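PDB 4LZK: PixA inclusion body protein from Burkholderia cenocepacia, which is of unknown function but belongs to the PixA family of inclusion body proteins and is found in a six-chain assembly in the crystal. Local coordinates for residues Gln103-Phe114 against Ser148-Ala159; Leu53-Val63 against Glu67-Asn77. All coordinates share one frame; numbering follows the deposited sequence.

Contact 1. Residues Gln103-Phe114 against Ser148-Ala159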
# COMPACT_ATOMS: atom_id res chain seq x y z
N GLN C 103 14.69 22.71 3.15
CA GLN C 103 15.14 23.35 1.92
C GLN C 103 14.86 22.59 0.68
O GLN C 103 14.58 21.36 0.70
CB GLN C 103 16.62 23.63 2.00
CG GLN C 103 17.57 22.49 1.90
CD GLN C 103 18.93 22.92 2.41
OE1 GLN C 103 19.14 22.97 3.61
NE2 GLN C 103 19.86 23.20 1.49
N GLN C 104 14.89 23.29 -0.45
CA GLN C 104 14.76 22.65 -1.72
C GLN C 104 15.94 21.78 -1.99
O GLN C 104 17.07 22.19 -1.85
CB GLN C 104 14.68 23.70 -2.84
CG GLN C 104 14.60 23.14 -4.27
CD GLN C 104 14.25 24.24 -5.22
OE1 GLN C 104 14.47 25.44 -4.92
NE2 GLN C 104 13.72 23.88 -6.38
N TYR C 105 15.69 20.57 -2.44
CA TYR C 105 16.74 19.64 -2.83
C TYR C 105 16.81 19.51 -4.37
O TYR C 105 17.87 19.44 -4.92
CB TYR C 105 16.46 18.30 -2.14
CG TYR C 105 17.52 17.24 -2.33
CD1 TYR C 105 18.69 17.25 -1.58
CD2 TYR C 105 17.35 16.21 -3.25
CE1 TYR C 105 19.68 16.26 -1.77
CE2 TYR C 105 18.31 15.21 -3.39
CZ TYR C 105 19.48 15.26 -2.66
OH TYR C 105 20.42 14.31 -2.79
N SER C 106 15.67 19.37 -5.04
CA SER C 106 15.62 19.15 -6.51
C SER C 106 14.32 19.74 -7.00
O SER C 106 13.41 19.89 -6.26
CB SER C 106 15.47 17.64 -6.93
OG SER C 106 16.51 16.81 -6.43
N GLY C 107 14.24 20.00 -8.29
CA GLY C 107 13.00 20.36 -8.88
C GLY C 107 12.58 21.80 -8.85
O GLY C 107 13.37 22.65 -8.66
N ALA C 108 11.30 22.03 -9.08
CA ALA C 108 10.75 23.40 -9.08
C ALA C 108 10.64 23.90 -7.62
O ALA C 108 10.50 23.09 -6.68
CB ALA C 108 9.36 23.39 -9.73
N GLN C 109 10.62 25.21 -7.41
CA GLN C 109 10.34 25.74 -6.04
C GLN C 109 8.83 25.74 -5.89
O GLN C 109 8.21 26.78 -5.95
CB GLN C 109 10.96 27.15 -5.82
CG GLN C 109 11.17 27.52 -4.35
CD GLN C 109 11.48 28.98 -4.09
OE1 GLN C 109 10.87 29.86 -4.72
NE2 GLN C 109 12.36 29.26 -3.10
N VAL C 110 8.22 24.58 -5.73
CA VAL C 110 6.84 24.49 -5.49
C VAL C 110 6.44 25.19 -4.15
O VAL C 110 5.53 25.90 -4.09
CB VAL C 110 6.46 23.02 -5.35
CG1 VAL C 110 5.05 22.83 -4.84
CG2 VAL C 110 6.67 22.32 -6.71
N PHE C 111 7.21 25.01 -3.13
CA PHE C 111 6.88 25.58 -1.83
C PHE C 111 7.75 26.84 -1.65
O PHE C 111 8.95 26.88 -2.03
CB PHE C 111 7.17 24.62 -0.69
CG PHE C 111 6.17 23.48 -0.63
CD1 PHE C 111 4.93 23.68 -0.11
CD2 PHE C 111 6.49 22.27 -1.17
CE1 PHE C 111 3.99 22.68 -0.12
CE2 PHE C 111 5.58 21.25 -1.22
CZ PHE C 111 4.32 21.45 -0.65
N ALA C 112 7.18 27.79 -0.91
CA ALA C 112 7.94 28.95 -0.46
C ALA C 112 8.95 28.44 0.52
O ALA C 112 8.80 27.29 0.97
CB ALA C 112 7.05 29.91 0.20
N PRO C 113 10.03 29.19 0.76
CA PRO C 113 10.95 28.82 1.83
C PRO C 113 10.14 28.73 3.18
O PRO C 113 9.15 29.46 3.37
CB PRO C 113 11.93 29.98 1.89
CG PRO C 113 11.86 30.60 0.55
CD PRO C 113 10.52 30.36 -0.01
N PHE C 114 10.53 27.82 4.04
CA PHE C 114 9.78 27.52 5.24
C PHE C 114 10.07 28.46 6.37
O PHE C 114 11.16 28.98 6.48
CB PHE C 114 10.06 26.06 5.70
CG PHE C 114 9.31 25.02 4.88
CD1 PHE C 114 9.63 24.79 3.57
CD2 PHE C 114 8.24 24.31 5.46
CE1 PHE C 114 8.90 23.89 2.85
CE2 PHE C 114 7.56 23.37 4.76
CZ PHE C 114 7.90 23.16 3.43
N SER C 148 4.91 26.51 5.37
CA SER C 148 5.07 27.08 4.06
C SER C 148 3.75 27.09 3.32
O SER C 148 2.71 26.83 3.88
CB SER C 148 6.13 26.28 3.32
OG SER C 148 6.40 26.82 2.03
N VAL C 149 3.78 27.40 2.01
CA VAL C 149 2.60 27.39 1.20
C VAL C 149 3.08 26.91 -0.19
O VAL C 149 4.22 27.18 -0.58
CB VAL C 149 1.92 28.80 1.13
CG1 VAL C 149 2.78 29.82 0.35
CG2 VAL C 149 0.53 28.72 0.51
N ALA C 150 2.25 26.17 -0.88
CA ALA C 150 2.54 25.81 -2.27
C ALA C 150 2.28 27.04 -3.13
O ALA C 150 1.17 27.57 -3.09
CB ALA C 150 1.66 24.65 -2.73
N LYS C 151 3.23 27.45 -3.95
CA LYS C 151 3.03 28.66 -4.74
C LYS C 151 3.34 28.51 -6.20
O LYS C 151 3.08 29.44 -6.96
CB LYS C 151 3.80 29.88 -4.20
CG LYS C 151 5.21 29.62 -3.80
CD LYS C 151 6.14 29.60 -4.95
CE LYS C 151 7.60 29.76 -4.48
NZ LYS C 151 8.40 29.68 -5.75
N SER C 152 3.96 27.39 -6.59
CA SER C 152 4.11 27.17 -8.05
C SER C 152 3.76 25.73 -8.38
O SER C 152 3.99 24.82 -7.57
CB SER C 152 5.49 27.53 -8.52
OG SER C 152 5.91 28.84 -8.06
N ALA C 153 3.19 25.49 -9.58
CA ALA C 153 2.87 24.14 -9.99
C ALA C 153 4.12 23.40 -10.36
O ALA C 153 5.09 24.02 -10.81
CB ALA C 153 1.86 24.14 -11.15
N GLY C 154 4.13 22.07 -10.14
CA GLY C 154 5.25 21.26 -10.48
C GLY C 154 5.64 20.30 -9.36
O GLY C 154 4.87 20.09 -8.42
N SER C 155 6.83 19.76 -9.50
CA SER C 155 7.33 18.74 -8.60
C SER C 155 8.54 19.19 -7.89
O SER C 155 9.47 19.69 -8.52
CB SER C 155 7.55 17.42 -9.38
OG SER C 155 8.24 16.49 -8.47
N GLU C 156 8.60 18.99 -6.58
CA GLU C 156 9.76 19.41 -5.77
C GLU C 156 10.22 18.27 -4.83
O GLU C 156 9.39 17.61 -4.26
CB GLU C 156 9.44 20.65 -4.92
CG GLU C 156 10.67 21.25 -4.23
CD GLU C 156 10.41 22.56 -3.45
OE1 GLU C 156 9.26 23.03 -3.41
OE2 GLU C 156 11.43 23.11 -2.92
N TYR C 157 11.51 18.11 -4.69
CA TYR C 157 12.07 17.33 -3.61
C TYR C 157 12.64 18.29 -2.56
O TYR C 157 13.38 19.16 -2.92
CB TYR C 157 13.11 16.31 -4.09
CG TYR C 157 12.69 15.44 -5.28
CD1 TYR C 157 11.34 15.31 -5.67
CD2 TYR C 157 13.63 14.73 -6.02
CE1 TYR C 157 10.96 14.57 -6.82
CE2 TYR C 157 13.25 13.94 -7.14
CZ TYR C 157 11.93 13.88 -7.56
OH TYR C 157 11.56 13.07 -8.66
N LEU C 158 12.29 18.08 -1.29
CA LEU C 158 12.73 18.84 -0.14
C LEU C 158 13.64 18.05 0.77
O LEU C 158 13.41 16.83 0.97
CB LEU C 158 11.48 19.17 0.65
CG LEU C 158 10.56 19.95 -0.29
CD1 LEU C 158 9.21 19.31 -0.54
CD2 LEU C 158 10.49 21.37 0.15
N ALA C 159 14.73 18.68 1.28
CA ALA C 159 15.52 18.11 2.29
C ALA C 159 15.13 18.65 3.64
O ALA C 159 15.11 19.88 3.80
CB ALA C 159 16.98 18.40 2.01
O HOH W 1 17.49 21.12 5.41
O HOH W 2 10.83 25.00 -1.23
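The F114 ring carries S148 on one face: CB lies 3.4 Å from the ring centroid, 6° off the ring normal, a CH-pi contact. L158 CD2 meets the same ring obliquely. The F111 ring has V110 CG1, from the same segment, toward the rim of one face and E156 OE1 at its edge. Beyond these rings, antiparallel pairing of Q103-G107 with E156-A159 shifts register by one at a classic beta bulge, Y105 and S106 against Y157. Y105 N and S106 N both bond to Y157 O, from the same face of its carbonyl plane. Across the bulge, S106 CB meets Y157 CD2 at 3.6 Å. The hydroxyls of both residues bond to a second subunit, S106 OG to N77 and Y157 OH to L76.

A second set of bonds joins the 106-114 loop to S148 on strand 142-149, K151 in the connection 150-153 and E156 on strand 154-167. These two strands belong to different sheets, so the loop packs where the chain crosses between them. E156 CG stands anti to the backbone N (chi1 -172°) and the chain runs on extended, which brings the carboxylate to the backbone of F111; CG lies 3.1 Å from A108 O. OE1 accepts from F111 N at 2.9 Å, nearly along its C-O axis. OE2 takes a water that also donates to F111 O. K151 N bonds to V110 O almost straight, at 175°. K151 NZ donates to Q109 O on a lone pair and to Q109 OE1. S148 OG donates to A112 O at 2.7 Å, from above the carbonyl plane.

Contact 2. Residues Leu53-Val63 against Glu67-Asn77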
# COMPACT_ATOMS: atom_id res chain seq x y z
N LEU C 53 12.13 6.51 8.32
CA LEU C 53 11.14 7.31 8.92
C LEU C 53 9.82 7.11 8.23
O LEU C 53 9.75 6.40 7.24
CB LEU C 53 11.57 8.80 8.91
CG LEU C 53 11.67 9.40 7.49
CD1 LEU C 53 10.87 10.69 7.47
CD2 LEU C 53 13.11 9.67 7.19
N PHE C 54 8.78 7.74 8.73
CA PHE C 54 7.44 7.66 8.16
C PHE C 54 6.89 9.11 8.08
O PHE C 54 7.19 9.92 8.96
CB PHE C 54 6.58 6.85 9.08
CG PHE C 54 7.15 5.52 9.46
CD1 PHE C 54 7.03 4.45 8.60
CD2 PHE C 54 7.78 5.33 10.66
CE1 PHE C 54 7.53 3.18 8.94
CE2 PHE C 54 8.29 4.05 11.02
CZ PHE C 54 8.15 2.99 10.15
N MSE C 55 6.12 9.44 7.09
CA MSE C 55 5.54 10.82 7.00
C MSE C 55 4.03 10.65 6.84
O MSE C 55 3.60 9.80 6.10
CB MSE C 55 6.10 11.59 5.85
CG MSE C 55 7.51 12.12 6.13
SE MSE C 55 8.25 13.24 4.69
CE MSE C 55 7.39 14.86 5.20
N LEU C 56 3.27 11.41 7.58
CA LEU C 56 1.81 11.38 7.57
C LEU C 56 1.29 12.78 7.32
O LEU C 56 1.98 13.78 7.72
CB LEU C 56 1.38 10.96 8.94
CG LEU C 56 1.94 9.58 9.38
CD1 LEU C 56 1.49 9.38 10.78
CD2 LEU C 56 1.57 8.40 8.52
N ASN C 57 0.12 12.89 6.74
CA ASN C 57 -0.49 14.18 6.55
C ASN C 57 -2.02 14.06 6.68
O ASN C 57 -2.61 13.00 6.46
CB ASN C 57 -0.11 14.82 5.19
CG ASN C 57 -0.62 14.02 4.04
OD1 ASN C 57 0.02 13.07 3.64
ND2 ASN C 57 -1.88 14.29 3.61
N GLY C 58 -2.66 15.11 7.12
CA GLY C 58 -4.11 15.08 7.25
C GLY C 58 -4.79 15.18 5.90
O GLY C 58 -4.23 15.62 4.90
N HIS C 59 -6.01 14.70 5.85
CA HIS C 59 -6.73 14.69 4.56
C HIS C 59 -7.36 16.03 4.22
O HIS C 59 -7.73 16.77 5.08
CB HIS C 59 -7.77 13.59 4.56
CG HIS C 59 -7.18 12.23 4.73
ND1 HIS C 59 -6.33 11.68 3.80
CD2 HIS C 59 -7.29 11.31 5.73
CE1 HIS C 59 -5.97 10.47 4.20
NE2 HIS C 59 -6.53 10.23 5.37
N ALA C 60 -7.49 16.32 2.94
CA ALA C 60 -8.14 17.53 2.46
C ALA C 60 -8.51 17.35 0.98
O ALA C 60 -7.89 16.54 0.30
CB ALA C 60 -7.23 18.73 2.64
N PRO C 61 -9.48 18.12 0.45
CA PRO C 61 -9.83 17.86 -0.97
C PRO C 61 -8.68 18.21 -1.91
O PRO C 61 -8.11 19.27 -1.80
CB PRO C 61 -11.06 18.75 -1.21
CG PRO C 61 -11.62 18.96 0.17
CD PRO C 61 -10.42 19.05 1.09
N GLY C 62 -8.29 17.28 -2.77
CA GLY C 62 -7.25 17.50 -3.73
C GLY C 62 -5.85 17.27 -3.15
O GLY C 62 -4.84 17.56 -3.78
N VAL C 63 -5.79 16.74 -1.93
CA VAL C 63 -4.55 16.42 -1.31
C VAL C 63 -4.43 14.88 -1.23
O VAL C 63 -5.35 14.24 -0.83
CB VAL C 63 -4.54 17.03 0.10
CG1 VAL C 63 -3.30 16.59 0.83
CG2 VAL C 63 -4.62 18.53 0.00
N GLU C 67 0.66 7.58 2.42
CA GLU C 67 0.61 7.68 3.88
C GLU C 67 1.54 6.67 4.53
O GLU C 67 1.44 5.48 4.28
CB GLU C 67 -0.84 7.45 4.35
CG GLU C 67 -1.81 8.52 3.81
CD GLU C 67 -3.33 8.29 4.01
OE1 GLU C 67 -3.83 7.12 4.11
OE2 GLU C 67 -4.05 9.33 4.04
N GLY C 68 2.46 7.11 5.35
CA GLY C 68 3.37 6.22 6.00
C GLY C 68 4.74 6.24 5.43
O GLY C 68 5.69 6.08 6.14
N ASN C 69 4.86 6.35 4.12
CA ASN C 69 6.18 6.32 3.52
C ASN C 69 7.05 7.53 3.89
O ASN C 69 6.53 8.68 3.90
CB ASN C 69 5.90 6.35 2.02
CG ASN C 69 7.11 6.11 1.21
OD1 ASN C 69 8.19 6.67 1.46
ND2 ASN C 69 6.97 5.22 0.25
N GLY C 70 8.36 7.37 4.13
CA GLY C 70 9.16 8.49 4.55
C GLY C 70 9.38 9.54 3.45
O GLY C 70 9.77 10.70 3.69
N ASN C 71 9.11 9.12 2.21
CA ASN C 71 9.13 9.97 1.05
C ASN C 71 7.86 10.82 0.80
O ASN C 71 7.88 11.80 0.00
CB ASN C 71 9.37 9.05 -0.17
CG ASN C 71 9.65 9.80 -1.40
OD1 ASN C 71 10.78 10.27 -1.61
ND2 ASN C 71 8.62 9.92 -2.25
N LEU C 72 6.80 10.49 1.50
CA LEU C 72 5.48 11.10 1.44
C LEU C 72 4.78 11.08 0.07
O LEU C 72 3.66 10.58 -0.02
CB LEU C 72 5.42 12.48 2.10
CG LEU C 72 3.96 12.94 2.42
CD1 LEU C 72 3.12 11.97 3.21
CD2 LEU C 72 3.93 14.31 3.08
N GLY C 73 5.42 11.59 -0.97
CA GLY C 73 4.74 11.63 -2.30
C GLY C 73 3.52 12.53 -2.22
O GLY C 73 2.42 12.19 -2.71
N LEU C 74 3.66 13.69 -1.58
CA LEU C 74 2.52 14.56 -1.31
C LEU C 74 2.07 15.22 -2.60
O LEU C 74 2.89 15.67 -3.41
CB LEU C 74 2.91 15.65 -0.34
CG LEU C 74 1.86 16.59 0.15
CD1 LEU C 74 0.74 15.96 0.96
CD2 LEU C 74 2.53 17.74 0.94
N LYS C 75 0.78 15.26 -2.82
CA LYS C 75 0.25 16.00 -3.97
C LYS C 75 -0.79 16.91 -3.48
O LYS C 75 -1.72 16.47 -2.84
CB LYS C 75 -0.36 15.07 -5.00
CG LYS C 75 0.68 14.26 -5.71
CD LYS C 75 0.07 13.03 -6.25
CE LYS C 75 0.80 12.49 -7.45
NZ LYS C 75 0.20 13.12 -8.67
N LEU C 76 -0.67 18.19 -3.76
CA LEU C 76 -1.66 19.11 -3.25
C LEU C 76 -1.97 20.27 -4.25
O LEU C 76 -1.53 20.23 -5.38
CB LEU C 76 -1.23 19.59 -1.86
CG LEU C 76 -0.19 20.73 -1.71
CD1 LEU C 76 0.44 20.74 -0.30
CD2 LEU C 76 0.89 20.77 -2.70
N ASN C 77 -2.76 21.23 -3.83
CA ASN C 77 -3.15 22.36 -4.68
C ASN C 77 -2.25 23.58 -4.48
O ASN C 77 -1.95 23.92 -3.33
CB ASN C 77 -4.62 22.75 -4.46
CG ASN C 77 -5.54 21.55 -4.37
OD1 ASN C 77 -6.07 21.09 -5.40
ND2 ASN C 77 -5.75 21.01 -3.10
O HOH W 3 9.67 4.78 5.05
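M55, a selenomethionine, meets the 67-77 segment with its side chain at about a right angle to L72. SE lies 3.9 Å from L72 CB, and CE comes close to L72 CD2. SE also comes within 3.1 Å of G70 O. The bend at chi3 (82°) turns CE back toward L72. L72 CD1 sits 3.3 Å from N57 OD1 and also touches M55 O. L74 CD1 rests obliquely against the amide of N57. Farther along, V63 CG1 touches L74 CD1 and V63 CG2 touches L76 CB. V63 and L76 lie side by side here, pointing the same way.

Backbone bonds hold the other end. G68 N donates to M55 O at 3.0 Å, and M55 N makes a weak bond to N69 O. G68 O lies in the plane of the F54 ring, at its edge. A water accepts from G70 N and donates to L53 O.

The two segments are successive pieces of a fold consistent with a beta sandwich: strand 53-57 is outermost in one sheet within this chain, and strand 72-76 belongs to the other. The closest approach of the two short strand axes is 7.9 Å, at 20°. M55 touches W182 and I22, and L74 also touches I22, so both pack in the layer between the sheets.

Second-shell bonds and turns surround these groups. N69 OD1 accepts from N71 N at 2.7 Å, an Asx turn inside the type I turn N69-L72. N57 OD1 bonds to S65, and N57 ND2 donates to G58 O from above its carbonyl plane. At the far end, a type II turn from A60 to V63 presents P61 O to N77 ND2, which meets it on a lone pair. N77 ND2 also bonds to D80.

The centres of contacts 1 and 2 lie about 15 Å apart, and contact 2 closes before contact 1 opens along the chain. Both reach the same two sheets. Strands 53-57 and 142-149 belong to one; strands 72-76, 96-105 and 154-167 to the other. The contacts touch where F111 CZ and A150 CB pack on L76, so they share part of the layer between the sheets. They also meet between subunits: residues of contact 1 meet contact 2 residues of a neighbouring subunit. Each contact thus supplies one side of an interface in the six-chain assembly.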